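Long-range contacts in malonyl CoA-acyl carrier protein transacylase (Clostridium perfringens, PDB 3PTW), which probably catalyses transfer of the malonyl group from malonyl-CoA to acyl carrier protein, supplying extender units for fatty acid synthesis: residues I86-S91 and E260-S265; N161-I166 and L254-I259. All blocks are in the same frame, centred on the assembly; numbering follows the deposited sequence.

Contact 1 (I86-S91 and E260-S265); sequences ISCGLS and EKMIES
Met262 of helix 255-264 lies against Ile86 and Cys88 of strand 86-89, a helix-on-sheet packing in the acyltransferase domain. The axes of strand 86-89 and of helix residues 260-264 run almost antiparallel, at 174°, with a closest approach of 9.5 Å, so side chains must bridge the gap. The tight part centres on the thioether. Met262 is extended through chi2 and then bends at chi3 (79°), which turns its methyl back over the strand: Met262 CE lies 3.4 Å from Ile86 O and 4.0 Å from Ile86 CG2. The two side chains lie alongside each other, head to tail. Leu7 and Met227, from the strands flanking 86-89, also touch Met262, so it is buried against the sheet. At the C-terminal end of the helix the packing is looser: Ile86 CD1 comes no nearer than 4.2 Å to Ser265 O. Here, around the end of the helix, polar groups bond within 260-265. Lys261 NZ forms a salt bridge with Glu264 OE1 on the solvent side, and Lys261 O accepts from both Ser265 N and Ser265 OG, one from each side of the carbonyl plane. Farther along the strand, sulfur meets sulfur, with Cys88 SG 3.8 Å from Met262 SD.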
loop_
_atom_site.group_PDB
_atom_site.type_symbol
_atom_site.label_atom_id
_atom_site.label_comp_id
_atom_site.label_asym_id
_atom_site.label_seq_id
_atom_site.Cartn_x
_atom_site.Cartn_y
_atom_site.Cartn_z
ATOM N N ILE A 86 -14.628 -3.097 -5.064
ATOM C CA ILE A 86 -13.507 -2.548 -5.840
ATOM C C ILE A 86 -12.493 -1.923 -4.889
ATOM O O ILE A 86 -12.802 -0.953 -4.191
ATOM C CB ILE A 86 -13.945 -1.492 -6.909
ATOM C CG1 ILE A 86 -15.237 -1.915 -7.629
ATOM C CG2 ILE A 86 -12.811 -1.261 -7.910
ATOM C CD1 ILE A 86 -15.906 -0.801 -8.487
ATOM N N SER A 87 -11.290 -2.487 -4.844
ATOM C CA SER A 87 -10.274 -2.023 -3.902
ATOM C C SER A 87 -8.855 -2.074 -4.450
ATOM O O SER A 87 -8.588 -2.695 -5.477
ATOM C CB SER A 87 -10.370 -2.779 -2.569
ATOM O OG SER A 87 -10.037 -4.147 -2.697
ATOM N N CYS A 88 -7.952 -1.380 -3.768
ATOM C CA CYS A 88 -6.531 -1.498 -4.051
ATOM C C CYS A 88 -5.757 -0.896 -2.915
ATOM O O CYS A 88 -6.356 -0.364 -1.968
ATOM C CB CYS A 88 -6.158 -0.844 -5.388
ATOM S SG CYS A 88 -5.867 0.903 -5.373
ATOM N N GLY A 89 -4.436 -1.014 -3.013
ATOM C CA GLY A 89 -3.497 -0.442 -2.064
ATOM C C GLY A 89 -2.296 0.146 -2.792
ATOM O O GLY A 89 -2.286 0.257 -4.029
ATOM N N LEU A 90 -1.278 0.526 -2.023
ATOM C CA LEU A 90 -0.066 1.117 -2.592
ATOM C C LEU A 90 1.081 0.324 -2.000
ATOM O O LEU A 90 1.477 0.554 -0.843
ATOM C CB LEU A 90 0.014 2.612 -2.231
ATOM C CG LEU A 90 1.130 3.621 -2.600
ATOM C CD1 LEU A 90 2.499 3.037 -2.935
ATOM C CD2 LEU A 90 0.729 4.532 -3.681
ATOM N N SER A 91 1.578 -0.630 -2.799
ATOM C CA SER A 91 2.517 -1.666 -2.360
ATOM C C SER A 91 1.860 -2.610 -1.332
ATOM O O SER A 91 1.140 -3.535 -1.726
ATOM C CB SER A 91 3.863 -1.073 -1.882
ATOM O OG SER A 91 4.762 -2.091 -1.464
ATOM N N GLU A 260 -7.248 5.672 -11.421
ATOM C CA GLU A 260 -7.869 6.044 -12.691
ATOM C C GLU A 260 -8.838 4.949 -13.156
ATOM O O GLU A 260 -9.974 5.233 -13.536
ATOM C CB GLU A 260 -6.753 6.307 -13.737
ATOM C CG GLU A 260 -6.849 7.632 -14.498
ATOM C CD GLU A 260 -5.541 8.470 -14.464
ATOM O OE1 GLU A 260 -5.631 9.665 -14.096
ATOM O OE2 GLU A 260 -4.447 7.962 -14.800
ATOM N N LYS A 261 -8.388 3.696 -13.107
ATOM C CA LYS A 261 -9.213 2.553 -13.480
ATOM C C LYS A 261 -10.396 2.356 -12.538
ATOM O O LYS A 261 -11.505 2.017 -12.974
ATOM C CB LYS A 261 -8.373 1.276 -13.576
ATOM C CG LYS A 261 -7.511 1.207 -14.831
ATOM C CD LYS A 261 -8.346 0.865 -16.058
ATOM C CE LYS A 261 -7.584 1.189 -17.335
ATOM N NZ LYS A 261 -7.815 2.602 -17.775
ATOM N N MET A 262 -10.166 2.588 -11.247
ATOM C CA MET A 262 -11.240 2.499 -10.269
ATOM C C MET A 262 -12.345 3.490 -10.642
ATOM O O MET A 262 -13.519 3.137 -10.641
ATOM C CB MET A 262 -10.720 2.744 -8.842
ATOM C CG MET A 262 -9.920 1.573 -8.280
ATOM S SD MET A 262 -9.308 1.778 -6.597
ATOM C CE MET A 262 -10.797 1.408 -5.649
ATOM N N ILE A 263 -11.949 4.724 -10.962
ATOM C CA ILE A 263 -12.882 5.773 -11.374
ATOM C C ILE A 263 -13.579 5.412 -12.689
ATOM O O ILE A 263 -14.792 5.587 -12.807
ATOM C CB ILE A 263 -12.185 7.160 -11.461
ATOM C CG1 ILE A 263 -11.792 7.618 -10.051
ATOM C CG2 ILE A 263 -13.077 8.198 -12.198
ATOM C CD1 ILE A 263 -11.105 8.966 -9.970
ATOM N N GLU A 264 -12.807 4.908 -13.657
ATOM C CA GLU A 264 -13.350 4.357 -14.910
ATOM C C GLU A 264 -14.452 3.353 -14.620
ATOM O O GLU A 264 -15.502 3.369 -15.247
ATOM C CB GLU A 264 -12.250 3.640 -15.687
ATOM C CG GLU A 264 -11.932 4.207 -17.043
ATOM C CD GLU A 264 -11.017 3.283 -17.844
ATOM O OE1 GLU A 264 -10.072 3.803 -18.476
ATOM O OE2 GLU A 264 -11.228 2.041 -17.816
ATOM N N SER A 265 -14.191 2.494 -13.641
ATOM C CA SER A 265 -15.086 1.420 -13.247
ATOM C C SER A 265 -16.278 1.921 -12.441
ATOM O O SER A 265 -17.119 1.127 -12.022
ATOM C CB SER A 265 -14.312 0.375 -12.444
ATOM O OG SER A 265 -13.153 -0.044 -13.158
#

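Contact 2 (N161-I166 and L254-I259); sequences NSPGQI and LFINDI
Asn161, Ile256 and Phe255 account for most of the surface buried where a beta hairpin meets the first turn of helix 255-264. Asn161 and Ser162 both face Gln165, forming a classic beta bulge, and a type II turn from Ser162 to Gln165 closes the hairpin. The CA atoms of Asn161 and Ile256 are 5.0 Å apart, so backbone as well as side chains takes part.

Asn161 contributes two oxygens. Its carbonyl O lies at the edge of the Phe255 ring, in the ring plane, 3.6 Å from Phe255 CD2. Its CB points away from the helix, yet the amide bends back far enough for Asn161 OD1 to come within 3.9 Å of Phe255 CB; amide and ring planes are 71° apart. Phe255 has CG anti to its backbone N (chi1 -174°), which sends the ring past Asn161 toward Leu90 and Cys88, with its CD2 edge left beside the Asn161 carbonyl. One ring face is covered by Ile259 CG1, 3.4 Å above the plane and offset toward the rim, while Phe282 of helix 278-286 touches both Phe255 and Asn161.

Ile256 fills the neighbouring position. Ile256 CB approaches Asn161 O at 4.0 Å, and its extended CG1 branch carries Ile256 CD1 to the start of the turn, 4.0 Å from Pro163 N and 4.2 Å from Pro163 CD. Within the hairpin, Gln165 NE2 donates to Ser162 OG at 3.1 Å, linking the residues at the two ends of the turn.

The contact is van der Waals in kind, Asn161 oxygens and turn backbone against Phe255 and Ile256 carbons, and the Asn161 carbonyl meets the ring at its C-H rim, where the partial positive charge of the aromatic hydrogens probably makes the approach mildly favourable.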
loop_
_atom_site.group_PDB
_atom_site.type_symbol
_atom_site.label_atom_id
_atom_site.label_comp_id
_atom_site.label_asym_id
_atom_site.label_seq_id
_atom_site.Cartn_x
_atom_site.Cartn_y
_atom_site.Cartn_z
ATOM N N ASN A 161 2.355 8.042 -8.086
ATOM C CA ASN A 161 1.332 8.210 -7.067
ATOM C C ASN A 161 0.240 9.204 -7.419
ATOM O O ASN A 161 -0.917 8.999 -7.044
ATOM C CB ASN A 161 1.971 8.535 -5.717
ATOM C CG ASN A 161 2.859 7.398 -5.200
ATOM O OD1 ASN A 161 2.567 6.220 -5.400
ATOM N ND2 ASN A 161 3.932 7.755 -4.532
ATOM N N SER A 162 0.613 10.277 -8.126
ATOM C CA SER A 162 -0.324 11.322 -8.543
ATOM C C SER A 162 0.402 12.273 -9.510
ATOM O O SER A 162 1.613 12.156 -9.652
ATOM C CB SER A 162 -0.885 12.069 -7.319
ATOM O OG SER A 162 -0.027 13.114 -6.905
ATOM N N PRO A 163 -0.324 13.217 -10.173
ATOM C CA PRO A 163 0.346 14.157 -11.108
ATOM C C PRO A 163 1.418 14.977 -10.388
ATOM O O PRO A 163 1.129 15.615 -9.373
ATOM C CB PRO A 163 -0.786 15.093 -11.568
ATOM C CG PRO A 163 -2.068 14.416 -11.165
ATOM C CD PRO A 163 -1.743 13.564 -9.967
ATOM N N GLY A 164 2.642 14.967 -10.890
ATOM C CA GLY A 164 3.731 15.628 -10.157
ATOM C C GLY A 164 4.234 14.933 -8.885
ATOM O O GLY A 164 4.999 15.523 -8.107
ATOM N N GLN A 165 3.826 13.685 -8.662
ATOM C CA GLN A 165 4.361 12.909 -7.522
ATOM C C GLN A 165 4.796 11.494 -7.908
ATOM O O GLN A 165 3.985 10.559 -7.992
ATOM C CB GLN A 165 3.402 12.928 -6.331
ATOM C CG GLN A 165 3.489 14.230 -5.535
ATOM C CD GLN A 165 2.744 14.171 -4.227
ATOM O OE1 GLN A 165 3.343 14.284 -3.153
ATOM N NE2 GLN A 165 1.432 13.985 -4.300
ATOM N N ILE A 166 6.099 11.374 -8.175
ATOM C CA ILE A 166 6.732 10.132 -8.602
ATOM C C ILE A 166 7.796 9.753 -7.566
ATOM O O ILE A 166 8.290 10.622 -6.856
ATOM C CB ILE A 166 7.345 10.298 -10.005
ATOM C CG1 ILE A 166 6.213 10.415 -11.043
ATOM C CG2 ILE A 166 8.304 9.138 -10.364
ATOM C CD1 ILE A 166 6.645 10.935 -12.384
ATOM N N LEU A 254 2.128 1.381 -10.012
ATOM C CA LEU A 254 1.294 2.246 -10.824
ATOM C C LEU A 254 0.023 2.644 -10.063
ATOM O O LEU A 254 -1.096 2.380 -10.528
ATOM C CB LEU A 254 0.968 1.551 -12.153
ATOM C CG LEU A 254 1.973 1.633 -13.308
ATOM C CD1 LEU A 254 3.393 1.900 -12.876
ATOM C CD2 LEU A 254 1.933 0.416 -14.216
ATOM N N PHE A 255 0.195 3.267 -8.890
ATOM C CA PHE A 255 -0.962 3.696 -8.074
ATOM C C PHE A 255 -1.906 4.649 -8.788
ATOM O O PHE A 255 -3.132 4.512 -8.664
ATOM C CB PHE A 255 -0.551 4.329 -6.743
ATOM C CG PHE A 255 -1.740 4.639 -5.827
ATOM C CD1 PHE A 255 -2.376 3.614 -5.118
ATOM C CD2 PHE A 255 -2.206 5.944 -5.677
ATOM C CE1 PHE A 255 -3.464 3.884 -4.271
ATOM C CE2 PHE A 255 -3.293 6.228 -4.831
ATOM C CZ PHE A 255 -3.915 5.197 -4.124
ATOM N N ILE A 256 -1.349 5.627 -9.509
ATOM C CA ILE A 256 -2.195 6.582 -10.232
ATOM C C ILE A 256 -3.096 5.865 -11.250
ATOM O O ILE A 256 -4.292 6.168 -11.338
ATOM C CB ILE A 256 -1.408 7.783 -10.871
ATOM C CG1 ILE A 256 -2.388 8.768 -11.538
ATOM C CG2 ILE A 256 -0.367 7.304 -11.879
ATOM C CD1 ILE A 256 -1.752 10.017 -12.129
ATOM N N ASN A 257 -2.534 4.907 -11.986
ATOM C CA ASN A 257 -3.311 4.155 -12.976
ATOM C C ASN A 257 -4.427 3.340 -12.301
ATOM O O ASN A 257 -5.561 3.263 -12.813
ATOM C CB ASN A 257 -2.412 3.240 -13.808
ATOM C CG ASN A 257 -1.193 3.962 -14.385
ATOM O OD1 ASN A 257 -0.272 4.365 -13.662
ATOM N ND2 ASN A 257 -1.178 4.103 -15.694
ATOM N N ASP A 258 -4.094 2.753 -11.149
ATOM C CA ASP A 258 -5.053 1.988 -10.347
ATOM C C ASP A 258 -6.269 2.842 -10.011
ATOM O O ASP A 258 -7.402 2.430 -10.244
ATOM C CB ASP A 258 -4.414 1.472 -9.046
ATOM C CG ASP A 258 -3.504 0.286 -9.267
ATOM O OD1 ASP A 258 -3.695 -0.452 -10.265
ATOM O OD2 ASP A 258 -2.603 0.065 -8.425
ATOM N N ILE A 259 -6.020 4.041 -9.484
ATOM C CA ILE A 259 -7.095 4.967 -9.110
ATOM C C ILE A 259 -7.936 5.329 -10.335
ATOM O O ILE A 259 -9.164 5.272 -10.289
ATOM C CB ILE A 259 -6.544 6.243 -8.423
ATOM C CG1 ILE A 259 -5.795 5.878 -7.137
ATOM C CG2 ILE A 259 -7.674 7.276 -8.184
ATOM C CD1 ILE A 259 -6.638 5.073 -6.092
#

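Overall arrangement
After strand 4-8 the chain enters strand 86-89 of the same mixed sheet, which runs into a probable nucleophile elbow with Gly89 and Ser91. It then passes through the antiparallel sheet, where hairpin 161-166 lies, and, after returning to the mixed sheet at 225-228, reaches helix 255-264. The N-terminal turn of this helix closes the 87-residue loop of contact 2; its C-terminal end closes the 168-residue loop of contact 1, so contact 2 is nested inside contact 1. One helix therefore ties the two sheets together. The centres of the two contacts are about 11 Å apart, and they meet directly: Gly89 O lies 3.5 Å from Phe255 CD1, and Cys88 SG 4.0 Å from Phe255 CE1.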